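Local coordinates for CG11501 (Drosophila melanogaster, PDB 3ZZO), which acts as a secreted cytokine that suppresses the immune deficiency pathway to promote survival of Sindbis virus infection, and limits intestinal stem cell proliferation after bacterial infection, at residues R6-F11 against E32-A37; E10-R15 against Q82-T87; C47-C52 against G62-D67. One frame throughout, in Å; residues are numbered along the deposited sequence.

Contact 1 (R6-F11 against E32-A37)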
ATOM      1  N   ARG A   6      -3.308  -5.684   3.997  1.00  7.08           N
ATOM      2  CA  ARG A   6      -2.820  -4.435   3.421  0.50  7.21           C
ATOM      3  C   ARG A   6      -1.909  -3.766   4.424  1.00  6.60           C
ATOM      4  O   ARG A   6      -1.789  -4.253   5.568  1.00  8.14           O
ATOM      5  CB  ARG A   6      -3.940  -3.554   2.943  0.50  9.64           C
ATOM      6  CG  ARG A   6      -4.906  -3.073   3.978  0.50  9.76           C
ATOM      7  CD  ARG A   6      -6.297  -2.678   3.434  0.50 10.32           C
ATOM      8  NE  ARG A   6      -7.194  -2.274   4.457  0.50 12.56           N
ATOM      9  CZ  ARG A   6      -8.145  -1.386   4.251  0.50 13.38           C
ATOM     10  NH1 ARG A   6      -8.309  -0.755   3.052  0.50 12.75           N
ATOM     11  NH2 ARG A   6      -8.916  -1.053   5.263  0.50 16.50           N
ATOM     12  N   GLU A   7      -1.219  -2.715   4.048  1.00  6.63           N
ATOM     13  CA  GLU A   7      -0.392  -1.958   4.983  1.00  6.12           C
ATOM     14  C   GLU A   7      -0.743  -0.500   4.914  1.00  6.57           C
ATOM     15  O   GLU A   7      -0.939   0.070   3.845  1.00  7.29           O
ATOM     16  CB  GLU A   7       1.114  -2.111   4.720  1.00  6.76           C
ATOM     17  CG  GLU A   7       1.693  -3.425   5.155  1.00  7.09           C
ATOM     18  CD  GLU A   7       3.170  -3.518   4.912  1.00  7.48           C
ATOM     19  OE1 GLU A   7       3.738  -2.766   4.116  1.00  7.44           O
ATOM     20  OE2 GLU A   7       3.778  -4.440   5.547  1.00  9.30           O
ATOM     21  N   LEU A   8      -0.769   0.121   6.076  1.00  6.43           N
ATOM     22  CA  LEU A   8      -0.860   1.574   6.233  1.00  7.21           C
ATOM     23  C   LEU A   8       0.539   2.110   6.401  1.00  6.46           C
ATOM     24  O   LEU A   8       1.232   1.726   7.357  1.00  8.08           O
ATOM     25  CB  LEU A   8      -1.653   1.908   7.527  0.50  7.79           C
ATOM     26  CG  LEU A   8      -3.069   1.293   7.737  0.50  7.77           C
ATOM     27  CD1 LEU A   8      -3.488   1.363   9.197  0.50  9.14           C
ATOM     28  CD2 LEU A   8      -4.073   1.946   6.813  0.50 11.04           C
ATOM     29  N   VAL A   9       1.002   2.957   5.507  1.00  6.49           N
ATOM     30  CA  VAL A   9       2.345   3.467   5.514  1.00  6.74           C
ATOM     31  C   VAL A   9       2.344   4.972   5.658  1.00  6.78           C
ATOM     32  O   VAL A   9       1.657   5.675   4.907  1.00  7.64           O
ATOM     33  CB  VAL A   9       3.086   3.083   4.224  1.00  7.03           C
ATOM     34  CG1 VAL A   9       4.538   3.578   4.233  1.00  8.49           C
ATOM     35  CG2 VAL A   9       3.032   1.579   3.979  1.00  8.20           C
ATOM     36  N   GLU A  10       3.088   5.481   6.642  1.00  6.46           N
ATOM     37  CA  GLU A  10       3.328   6.915   6.782  1.00  6.73           C
ATOM     38  C   GLU A  10       4.774   7.169   6.412  1.00  7.09           C
ATOM     39  O   GLU A  10       5.667   6.419   6.803  1.00  6.79           O
ATOM     40  CB  GLU A  10       3.081   7.392   8.221  1.00  8.45           C
ATOM     41  CG  GLU A  10       1.662   7.263   8.647  1.00 12.94           C
ATOM     42  CD  GLU A  10       1.436   7.854  10.050  1.00 16.20           C
ATOM     43  OE1 GLU A  10       2.318   8.547  10.633  1.00 21.22           O
ATOM     44  OE2 GLU A  10       0.358   7.547  10.627  1.00 19.77           O
ATOM     45  N   PHE A  11       5.009   8.229   5.645  1.00  6.55           N
ATOM     46  CA  PHE A  11       6.349   8.459   5.116  1.00  6.80           C
ATOM     47  C   PHE A  11       6.515   9.920   4.745  1.00  6.37           C
ATOM     48  O   PHE A  11       5.524  10.647   4.558  1.00  7.76           O
ATOM     49  CB  PHE A  11       6.577   7.577   3.872  1.00  6.59           C
ATOM     50  CG  PHE A  11       5.642   7.874   2.709  1.00  6.66           C
ATOM     51  CD1 PHE A  11       4.360   7.320   2.670  1.00  6.89           C
ATOM     52  CD2 PHE A  11       6.044   8.707   1.673  1.00  6.82           C
ATOM     53  CE1 PHE A  11       3.516   7.635   1.626  1.00  7.19           C
ATOM     54  CE2 PHE A  11       5.175   9.014   0.618  1.00  6.56           C
ATOM     55  CZ  PHE A  11       3.919   8.470   0.607  1.00  7.32           C
ATOM     56  N   GLU A  32       0.409   9.688   3.852  1.00  7.37           N
ATOM     57  CA  GLU A  32      -0.073   8.375   4.242  1.00  7.86           C
ATOM     58  C   GLU A  32      -0.680   7.673   3.044  1.00  7.22           C
ATOM     59  O   GLU A  32      -1.281   8.294   2.176  1.00  7.92           O
ATOM     60  CB  GLU A  32      -1.076   8.487   5.367  1.00 11.08           C
ATOM     61  CG  GLU A  32      -2.275   9.158   5.062  1.00 16.99           C
ATOM     62  CD  GLU A  32      -3.252   9.309   6.271  1.00 19.65           C
ATOM     63  OE1 GLU A  32      -2.764   9.591   7.397  1.00 25.74           O
ATOM     64  OE2 GLU A  32      -4.518   9.122   6.101  1.00 25.11           O
ATOM     65  N   VAL A  33      -0.525   6.364   3.018  1.00  7.05           N
ATOM     66  CA  VAL A  33      -1.054   5.559   1.931  1.00  7.38           C
ATOM     67  C   VAL A  33      -1.384   4.162   2.472  1.00  6.83           C
ATOM     68  O   VAL A  33      -0.732   3.665   3.392  1.00  8.09           O
ATOM     69  CB  VAL A  33      -0.024   5.484   0.770  1.00  7.64           C
ATOM     70  CG1 VAL A  33       1.259   4.724   1.164  1.00  8.15           C
ATOM     71  CG2 VAL A  33      -0.648   4.897  -0.513  1.00  8.05           C
ATOM     72  N   THR A  34      -2.366   3.510   1.849  1.00  6.37           N
ATOM     73  CA  THR A  34      -2.702   2.123   2.127  1.00  6.20           C
ATOM     74  C   THR A  34      -2.308   1.349   0.883  1.00  6.23           C
ATOM     75  O   THR A  34      -2.818   1.646  -0.196  1.00  6.63           O
ATOM     76  CB  THR A  34      -4.188   1.955   2.424  1.00  7.25           C
ATOM     77  OG1 THR A  34      -4.518   2.759   3.553  1.00  8.68           O
ATOM     78  CG2 THR A  34      -4.534   0.542   2.743  1.00  8.17           C
ATOM     79  N   ILE A  35      -1.427   0.352   1.037  1.00  6.10           N
ATOM     80  CA  ILE A  35      -0.882  -0.400  -0.083  1.00  6.05           C
ATOM     81  C   ILE A  35      -1.224  -1.867   0.006  1.00  5.97           C
ATOM     82  O   ILE A  35      -1.504  -2.423   1.059  1.00  6.36           O
ATOM     83  CB  ILE A  35       0.664  -0.235  -0.152  1.00  5.89           C
ATOM     84  CG1 ILE A  35       1.362  -0.794   1.093  1.00  6.40           C
ATOM     85  CG2 ILE A  35       1.042   1.199  -0.445  1.00  6.95           C
ATOM     86  CD1 ILE A  35       2.868  -0.948   0.968  1.00  7.32           C
ATOM     87  N   CYS A  36      -1.146  -2.507  -1.163  1.00  6.01           N
ATOM     88  CA  CYS A  36      -1.126  -3.945  -1.293  1.00  6.01           C
ATOM     89  C   CYS A  36       0.319  -4.444  -1.370  1.00  6.29           C
ATOM     90  O   CYS A  36       1.268  -3.648  -1.280  1.00  6.23           O
ATOM     91  CB  CYS A  36      -1.939  -4.375  -2.524  1.00  6.19           C
ATOM     92  SG  CYS A  36      -3.672  -3.832  -2.490  1.00  6.50           S
ATOM     93  N   ALA A  37       0.490  -5.749  -1.534  1.00  6.86           N
ATOM     94  CA  ALA A  37       1.843  -6.332  -1.513  1.00  7.34           C
ATOM     95  C   ALA A  37       2.749  -5.861  -2.625  1.00  7.10           C
ATOM     96  O   ALA A  37       3.962  -5.936  -2.477  1.00  7.92           O
ATOM     97  CB  ALA A  37       1.759  -7.865  -1.518  1.00  8.15           C
TER
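Strands 6-11 and 32-35 run antiparallel, 4.7 Å apart between axes, and form the middle of the sheet in the ferredoxin-like subdomain. The backbone bonds come as two doubly bonded pairs. Glu7 and Ile35 exchange N-H and C=O both ways. So do Val9 and Val33, where Val9 N meets Val33 O at 2.8 Å, almost in line at both the hydrogen (175°) and the carbonyl. Between them, at the non-hydrogen-bonded pair Leu8-Thr34, Thr34 CA supplies a CA-H...O contact to Glu7 O at 3.2 Å.

Apolar contacts gather on the face of Glu7, Val9, Val33 and Ile35. Val33 holds CG1 between its backbone N and carbonyl carbon (chi1 66°), where CG1 reaches Phe11 CE1 at 3.7 Å and Val9 CB at 3.9 Å. Ile35 CG1 takes the same crowded position, so that the extended arm beyond it sets CD1 3.9 Å from Val9 CG2, the two side chains crossing obliquely. The Glu7 chain runs alongside Ile35, its OE1 3.7 Å from Ile35 CD1. Phe72 of helix 69-75 covers this face, touching Val33 and Ile35 and meeting the Phe11 ring edge-to-face.

Mixed contacts mark the face of Leu8, Glu10, Glu32 and Thr34. Leu8 CD2 comes within 3.4 Å of Thr34 OG1, the two side chains pointing the same way, while Thr34 CG2 lies against the aliphatic stem of Arg6, whose NH1 bonds to Gln42. The Glu10 and Glu32 carboxylates stand near each other without touching; their repulsion is probably eased by Lys85, which pairs with Glu10.

The two faces of this strand pair thus differ: one is buried, mostly apolar and covered by the helix, with Glu7 OE1 weakly hydrogen-bonded to Ser69 N at the helix start; the other, partly exposed, mixes Leu8 with Thr34 and two carboxylates.

Contact 2 (E10-R15 against Q82-T87)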
ATOM      1  N   GLU A  10       3.088   5.481   6.642  1.00  6.46           N
ATOM      2  CA  GLU A  10       3.328   6.915   6.782  1.00  6.73           C
ATOM      3  C   GLU A  10       4.774   7.169   6.412  1.00  7.09           C
ATOM      4  O   GLU A  10       5.667   6.419   6.803  1.00  6.79           O
ATOM      5  CB  GLU A  10       3.081   7.392   8.221  1.00  8.45           C
ATOM      6  CG  GLU A  10       1.662   7.263   8.647  1.00 12.94           C
ATOM      7  CD  GLU A  10       1.436   7.854  10.050  1.00 16.20           C
ATOM      8  OE1 GLU A  10       2.318   8.547  10.633  1.00 21.22           O
ATOM      9  OE2 GLU A  10       0.358   7.547  10.627  1.00 19.77           O
ATOM     10  N   PHE A  11       5.009   8.229   5.645  1.00  6.55           N
ATOM     11  CA  PHE A  11       6.349   8.459   5.116  1.00  6.80           C
ATOM     12  C   PHE A  11       6.515   9.920   4.745  1.00  6.37           C
ATOM     13  O   PHE A  11       5.524  10.647   4.558  1.00  7.76           O
ATOM     14  CB  PHE A  11       6.577   7.577   3.872  1.00  6.59           C
ATOM     15  CG  PHE A  11       5.642   7.874   2.709  1.00  6.66           C
ATOM     16  CD1 PHE A  11       4.360   7.320   2.670  1.00  6.89           C
ATOM     17  CD2 PHE A  11       6.044   8.707   1.673  1.00  6.82           C
ATOM     18  CE1 PHE A  11       3.516   7.635   1.626  1.00  7.19           C
ATOM     19  CE2 PHE A  11       5.175   9.014   0.618  1.00  6.56           C
ATOM     20  CZ  PHE A  11       3.919   8.470   0.607  1.00  7.32           C
ATOM     21  N   LYS A  12       7.748  10.331   4.579  1.00  7.26           N
ATOM     22  CA  LYS A  12       8.084  11.632   4.011  1.00  7.41           C
ATOM     23  C   LYS A  12       8.787  11.387   2.681  1.00  7.60           C
ATOM     24  O   LYS A  12       9.122  10.256   2.339  1.00  7.82           O
ATOM     25  CB  LYS A  12       8.902  12.468   4.985  1.00  7.75           C
ATOM     26  CG  LYS A  12       8.038  13.000   6.105  1.00  9.49           C
ATOM     27  CD  LYS A  12       8.818  13.740   7.222  1.00 11.29           C
ATOM     28  CE  LYS A  12       7.867  14.231   8.327  1.00 13.34           C
ATOM     29  NZ  LYS A  12       8.628  14.727   9.499  1.00 16.08           N
ATOM     30  N   MET A  13       8.938  12.441   1.891  1.00  7.85           N
ATOM     31  CA  MET A  13       9.469  12.342   0.532  1.00  8.71           C
ATOM     32  C   MET A  13      10.538  13.396   0.335  1.00  8.81           C
ATOM     33  O   MET A  13      10.326  14.570   0.636  1.00  9.58           O
ATOM     34  CB  MET A  13       8.329  12.642  -0.493  1.00  9.70           C
ATOM     35  CG  MET A  13       7.205  11.650  -0.428  1.00  9.44           C
ATOM     36  SD  MET A  13       5.903  12.025  -1.583  1.00  9.33           S
ATOM     37  CE  MET A  13       6.667  11.486  -3.116  1.00  9.26           C
ATOM     38  N   ASP A  14      11.654  13.017  -0.236  1.00  9.09           N
ATOM     39  CA  ASP A  14      12.687  13.987  -0.570  1.00 10.31           C
ATOM     40  C   ASP A  14      12.375  14.806  -1.799  1.00  9.47           C
ATOM     41  O   ASP A  14      12.772  15.957  -1.911  1.00 10.54           O
ATOM     42  CB  ASP A  14      14.011  13.277  -0.783  1.00 11.59           C
ATOM     43  CG  ASP A  14      14.539  12.618   0.470  1.00 14.15           C
ATOM     44  OD1 ASP A  14      14.282  13.117   1.596  1.00 15.93           O
ATOM     45  OD2 ASP A  14      15.131  11.567   0.283  1.00 21.09           O
ATOM     46  N   ARG A  15      11.660  14.225  -2.737  1.00  9.33           N
ATOM     47  CA  ARG A  15      11.266  14.846  -4.012  1.00  9.77           C
ATOM     48  C   ARG A  15       9.817  14.485  -4.307  1.00  9.23           C
ATOM     49  O   ARG A  15       9.297  13.500  -3.781  1.00 10.15           O
ATOM     50  CB  ARG A  15      12.221  14.357  -5.168  1.00 11.44           C
ATOM     51  CG  ARG A  15      13.674  14.711  -4.880  1.00 13.34           C
ATOM     52  CD  ARG A  15      14.633  14.052  -5.891  1.00 13.71           C
ATOM     53  NE  ARG A  15      14.752  12.604  -5.722  1.00 16.83           N
ATOM     54  CZ  ARG A  15      15.453  12.004  -4.770  1.00 17.24           C
ATOM     55  NH1 ARG A  15      16.179  12.693  -3.898  1.00 20.11           N
ATOM     56  NH2 ARG A  15      15.520  10.665  -4.750  1.00 20.92           N
ATOM     57  N   GLN A  82      11.024   8.167   2.609  1.00  6.79           N
ATOM     58  CA  GLN A  82      11.551   8.048   3.952  1.00  7.25           C
ATOM     59  C   GLN A  82      10.453   7.479   4.837  1.00  6.28           C
ATOM     60  O   GLN A  82       9.542   8.182   5.296  1.00  6.95           O
ATOM     61  CB  GLN A  82      12.015   9.415   4.459  1.00  7.70           C
ATOM     62  CG  GLN A  82      13.065  10.065   3.561  1.00  8.95           C
ATOM     63  CD  GLN A  82      14.296   9.238   3.402  1.00  8.50           C
ATOM     64  OE1 GLN A  82      14.740   8.540   4.334  1.00 11.06           O
ATOM     65  NE2 GLN A  82      14.936   9.332   2.264  1.00 10.06           N
ATOM     66  N   ILE A  83      10.491   6.177   5.089  1.00  6.68           N
ATOM     67  CA  ILE A  83       9.454   5.487   5.871  1.00  6.63           C
ATOM     68  C   ILE A  83       9.501   5.941   7.317  1.00  7.03           C
ATOM     69  O   ILE A  83      10.565   5.992   7.921  1.00  7.52           O
ATOM     70  CB  ILE A  83       9.645   3.952   5.790  1.00  7.49           C
ATOM     71  CG1 ILE A  83       9.493   3.472   4.321  1.00  7.60           C
ATOM     72  CG2 ILE A  83       8.737   3.220   6.754  1.00  8.46           C
ATOM     73  CD1 ILE A  83       8.101   3.472   3.847  1.00  8.46           C
ATOM     74  N   ILE A  84       8.338   6.242   7.876  1.00  7.00           N
ATOM     75  CA  ILE A  84       8.205   6.600   9.289  1.00  7.53           C
ATOM     76  C   ILE A  84       7.517   5.482  10.072  1.00  7.85           C
ATOM     77  O   ILE A  84       7.969   5.124  11.137  1.00  9.26           O
ATOM     78  CB  ILE A  84       7.452   7.917   9.467  1.00  8.42           C
ATOM     79  CG1 ILE A  84       8.260   9.048   8.834  1.00 10.52           C
ATOM     80  CG2 ILE A  84       7.202   8.244  10.953  1.00 10.03           C
ATOM     81  CD1 ILE A  84       7.506  10.306   8.665  1.00 13.49           C
ATOM     82  N   LYS A  85       6.395   4.982   9.560  1.00  7.30           N
ATOM     83  CA  LYS A  85       5.549   4.025  10.283  1.00  8.96           C
ATOM     84  C   LYS A  85       4.931   3.078   9.264  1.00  7.56           C
ATOM     85  O   LYS A  85       4.479   3.514   8.209  1.00  7.50           O
ATOM     86  CB  LYS A  85       4.369   4.899  11.010  1.00 13.00           C
ATOM     87  CG  LYS A  85       3.519   4.153  11.926  1.00 13.43           C
ATOM     88  CD  LYS A  85       2.336   4.981  12.336  1.00 15.03           C
ATOM     89  CE  LYS A  85       2.670   6.227  13.093  1.00 18.46           C
ATOM     90  NZ  LYS A  85       1.499   7.161  13.433  1.00 20.04           N
ATOM     91  N   VAL A  86       4.835   1.785   9.621  1.00  6.88           N
ATOM     92  CA  VAL A  86       4.112   0.800   8.842  1.00  6.78           C
ATOM     93  C   VAL A  86       3.243  -0.034   9.767  1.00  6.86           C
ATOM     94  O   VAL A  86       3.737  -0.538  10.783  1.00  7.69           O
ATOM     95  CB  VAL A  86       5.070  -0.153   8.086  1.00  7.63           C
ATOM     96  CG1 VAL A  86       4.295  -1.170   7.228  1.00  8.68           C
ATOM     97  CG2 VAL A  86       6.036   0.643   7.197  1.00  8.18           C
ATOM     98  N   THR A  87       1.968  -0.125   9.456  1.00  7.60           N
ATOM     99  CA  THR A  87       1.019  -0.941  10.214  1.00  7.32           C
ATOM    100  C   THR A  87       0.425  -1.988   9.296  1.00  7.34           C
ATOM    101  O   THR A  87      -0.140  -1.669   8.252  1.00  8.29           O
ATOM    102  CB  THR A  87      -0.102  -0.094  10.831  1.00  7.91           C
ATOM    103  OG1 THR A  87       0.498   0.980  11.568  1.00  8.95           O
ATOM    104  CG2 THR A  87      -1.009  -0.947  11.711  1.00  9.65           C
TER
HETATM  105  O   HOH W   1      -0.818   6.156  13.086  1.00 18.97           O
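Strand 10-13 pairs antiparallel with strand 82-87, an outermost strand of the ferredoxin-like sheet, and a classic beta bulge shifts the register by one because Ile84 and Lys85 both face Glu10. The carbonyl O of Glu10 is therefore gripped twice: by Ile84 N at 2.9 Å in the carbonyl plane, and by Lys85 N at 3.2 Å from above that plane. The psi of -49° at Ile84 makes the kink that brings both N-H groups round to one acceptor. Beyond the bulge ordinary pairing resumes, with Lys12 and Gln82 bonded in both directions.

Of all the residues here, Glu10 is the most covered by the other strand. Its chain is extended beyond CG and runs beside that of Lys85, which starts anti to its own backbone N and bends at chi3 (-63°) to fold the ammonium back over the carboxylate. Lys85 NZ forms a salt bridge to Glu10 OE2 at 3.1 Å, approaching from above the carboxylate plane, with a weak second bond to OE1. A water takes a bond from Lys85 NZ and donates one to Glu10 OE2, closing a small ring around the charge pair. Between these charges and the strand end, the methyl of Ile84 CD1 crosses the extended Lys12 chain obliquely, 3.8 Å from Lys12 CG.

On the other face Ile83 touches Val73 of helix 69-75. Past the end of strand 10-13, Asp14 and Gln82 cross at about a right angle; Gln82, bent at chi2, turns its amide so that NE2 donates to Asp14 OD2 at 3.0 Å, from above the carboxylate plane.

Contact 3 (C47-C52 against G62-D67). Unlike the reference sequence in segment 47-52: Pro51 (reference Ser).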
ATOM      1  N   CYS A  47      -7.140  -6.463  -2.095  1.00  6.94           N
ATOM      2  CA  CYS A  47      -5.857  -6.509  -2.793  1.00  6.91           C
ATOM      3  C   CYS A  47      -5.723  -7.661  -3.773  1.00  6.97           C
ATOM      4  O   CYS A  47      -4.643  -8.206  -3.939  1.00  7.89           O
ATOM      5  CB  CYS A  47      -4.717  -6.536  -1.781  1.00  6.95           C
ATOM      6  SG  CYS A  47      -4.440  -4.937  -0.952  1.00  7.06           S
ATOM      7  N   GLY A  48      -6.802  -7.982  -4.474  1.00  7.25           N
ATOM      8  CA  GLY A  48      -6.713  -8.954  -5.570  1.00  7.66           C
ATOM      9  C   GLY A  48      -6.065  -8.382  -6.796  1.00  7.00           C
ATOM     10  O   GLY A  48      -6.045  -7.167  -7.011  1.00  7.64           O
ATOM     11  N   GLN A  49      -5.516  -9.248  -7.634  1.00  7.72           N
ATOM     12  CA  GLN A  49      -5.150  -8.791  -8.972  1.00  7.69           C
ATOM     13  C   GLN A  49      -6.408  -8.302  -9.705  1.00  7.98           C
ATOM     14  O   GLN A  49      -6.378  -7.271 -10.398  1.00  8.41           O
ATOM     15  CB  GLN A  49      -4.472  -9.882  -9.797  1.00  8.63           C
ATOM     16  CG  GLN A  49      -3.136 -10.319  -9.269  1.00 10.69           C
ATOM     17  CD  GLN A  49      -2.257 -10.816 -10.401  1.00 12.09           C
ATOM     18  OE1 GLN A  49      -1.694 -10.017 -11.139  1.00 15.02           O
ATOM     19  NE2 GLN A  49      -2.220 -12.084 -10.598  1.00 13.01           N
ATOM     20  N   GLY A  50      -7.513  -9.001  -9.518  1.00  7.32           N
ATOM     21  CA  GLY A  50      -8.810  -8.621 -10.023  1.00  7.21           C
ATOM     22  C   GLY A  50      -9.845  -8.750  -8.935  1.00  6.83           C
ATOM     23  O   GLY A  50      -9.513  -8.790  -7.738  1.00  7.85           O
ATOM     24  N   PRO A  51     -11.115  -8.798  -9.328  1.00  6.44           N
ATOM     25  CA  PRO A  51     -12.209  -8.858  -8.366  1.00  7.23           C
ATOM     26  C   PRO A  51     -12.132 -10.041  -7.410  1.00  6.90           C
ATOM     27  O   PRO A  51     -11.613 -11.101  -7.750  1.00  7.48           O
ATOM     28  CB  PRO A  51     -13.426  -9.009  -9.271  1.00  9.25           C
ATOM     29  CG  PRO A  51     -13.053  -8.572 -10.609  1.00  9.97           C
ATOM     30  CD  PRO A  51     -11.588  -8.720 -10.735  1.00  7.16           C
ATOM     31  N   CYS A  52     -12.747  -9.850  -6.247  1.00  6.99           N
ATOM     32  CA  CYS A  52     -12.774 -10.849  -5.177  1.00  6.80           C
ATOM     33  C   CYS A  52     -14.185 -11.237  -4.856  1.00  6.56           C
ATOM     34  O   CYS A  52     -15.158 -10.585  -5.275  1.00  6.63           O
ATOM     35  CB  CYS A  52     -12.116 -10.292  -3.909  1.00  7.50           C
ATOM     36  SG  CYS A  52     -10.346  -9.808  -4.154  1.00  8.01           S
ATOM     37  N   GLY A  62      -5.552 -14.402  -7.844  1.00  9.18           N
ATOM     38  CA  GLY A  62      -5.049 -14.317  -6.489  1.00  9.30           C
ATOM     39  C   GLY A  62      -4.782 -12.882  -6.082  1.00  8.71           C
ATOM     40  O   GLY A  62      -5.380 -11.948  -6.629  1.00  9.16           O
ATOM     41  N   CYS A  63      -3.857 -12.710  -5.154  1.00  8.50           N
ATOM     42  CA  CYS A  63      -3.565 -11.402  -4.622  1.00  7.75           C
ATOM     43  C   CYS A  63      -2.436 -10.741  -5.358  1.00  8.49           C
ATOM     44  O   CYS A  63      -1.533 -11.395  -5.919  1.00  9.98           O
ATOM     45  CB  CYS A  63      -3.226 -11.468  -3.137  1.00  9.61           C
ATOM     46  SG  CYS A  63      -4.390 -12.385  -2.116  1.00  9.75           S
ATOM     47  N   LEU A  64      -2.437  -9.424  -5.363  1.00  8.06           N
ATOM     48  CA  LEU A  64      -1.254  -8.679  -5.764  1.00  8.19           C
ATOM     49  C   LEU A  64      -0.058  -9.146  -4.968  1.00  8.78           C
ATOM     50  O   LEU A  64      -0.189  -9.462  -3.787  1.00  9.39           O
ATOM     51  CB  LEU A  64      -1.483  -7.176  -5.631  1.00  8.89           C
ATOM     52  CG  LEU A  64      -2.529  -6.636  -6.623  1.00  8.02           C
ATOM     53  CD1 LEU A  64      -3.033  -5.279  -6.172  1.00  8.83           C
ATOM     54  CD2 LEU A  64      -1.948  -6.544  -8.042  1.00  9.42           C
ATOM     55  N   SER A  65       1.097  -9.239  -5.607  1.00 10.06           N
ATOM     56  CA  SER A  65       2.284  -9.829  -4.981  1.00 10.72           C
ATOM     57  C   SER A  65       3.436  -8.847  -4.920  1.00  9.96           C
ATOM     58  O   SER A  65       3.556  -7.948  -5.723  1.00 10.88           O
ATOM     59  CB  SER A  65       2.708 -11.090  -5.761  1.00 13.02           C
ATOM     60  OG  SER A  65       3.103 -10.743  -7.093  1.00 17.31           O
ATOM     61  N   GLY A  66       4.319  -9.094  -3.960  1.00  9.03           N
ATOM     62  CA  GLY A  66       5.525  -8.306  -3.798  1.00  8.51           C
ATOM     63  C   GLY A  66       5.923  -8.192  -2.351  1.00  8.22           C
ATOM     64  O   GLY A  66       5.418  -8.916  -1.501  1.00 10.49           O
ATOM     65  N   ASP A  67       6.804  -7.248  -2.050  1.00  7.75           N
ATOM     66  CA  ASP A  67       7.350  -7.122  -0.697  1.00  8.16           C
ATOM     67  C   ASP A  67       6.914  -5.844   0.021  1.00  7.14           C
ATOM     68  O   ASP A  67       7.655  -5.314   0.858  1.00  7.49           O
ATOM     69  CB  ASP A  67       8.794  -7.519  -0.605  1.00 11.44           C
ATOM     70  CG  ASP A  67       9.670  -6.653  -1.370  1.00 11.34           C
ATOM     71  OD1 ASP A  67       9.271  -6.062  -2.415  1.00 13.52           O
ATOM     72  OD2 ASP A  67      10.909  -6.604  -1.069  1.00 12.73           O
TER
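The carbonyl O of Gly62 is held by two donors of the facing loop: one N-H bond from Gln49 N at 2.9 Å, nearly straight at 168° and in the carbonyl plane, and one weaker CA-H...O contact from Gly48 CA at 3.4 Å. Cys47 O is gripped in a matching way from the other direction. It accepts from Leu64 N at 2.9 Å, again in the plane, and touches Cys63 CA at 3.4 Å. The two bonds straddle Gly48 and Cys63, whose CA atoms come within 4.1 Å, so the backbones make a single bridge without becoming strands. Gly62 itself sits at positive phi (64°), a backbone angle that favours glycine.

Side chains flank this bridge. Leu64, with CG anti to its carbonyl carbon, lays its branch over the carbonyls of Cys47 and Gly48: CG is 3.6 Å from Gly48 O, while CD2 reaches across to Gln49 CG at 4.1 Å. Gln49, extended beyond CG, passes its stem over the carbonyls of Gly62 and Cys63, and its NE2 donates to Gly61 O. Cys63 CB touches Cys47 O at 3.6 Å, although its bond from CA leads away from the other loop; SG goes on to a disulfide with Cys3.

This is consistent with the second subdomain, a fold of loops tied by four disulfides; here two backbone hydrogen bonds and the disulfides of Cys47 and Cys63 hold the loops together without regular strand or helix. Both loops lie in the chain between strand 31-35 and helix 69-75. Cys47 is bonded to Cys36 just past the strand, Leu64 also packs on Cys36, and at the far end Asp67 joins the helix through a salt bridge to Arg74 and a backbone N-H bond to Glu71.

How the contacts relate
Contacts 1 and 2 are the two edges of one strand: 6-13 pairs with 31-35 on one edge and with 81-89 on the other, sharing Glu10 and Phe11, with centres about 10 Å apart. They also touch directly, Leu8 N lying 2.9 Å from Thr87 O, a probable hydrogen bond, and Val9 CG1 packing on Ile83 CD1 at 3.6 Å. Contact 3 meets contact 1 through the Cys36-Cys47 disulfide, beside which Ala37 CB packs on Leu64 O, so the loop region is tied to the end of the sheet. Contacts 2 and 3 lie on opposite sides of the chain's centre, about 23 Å between centres.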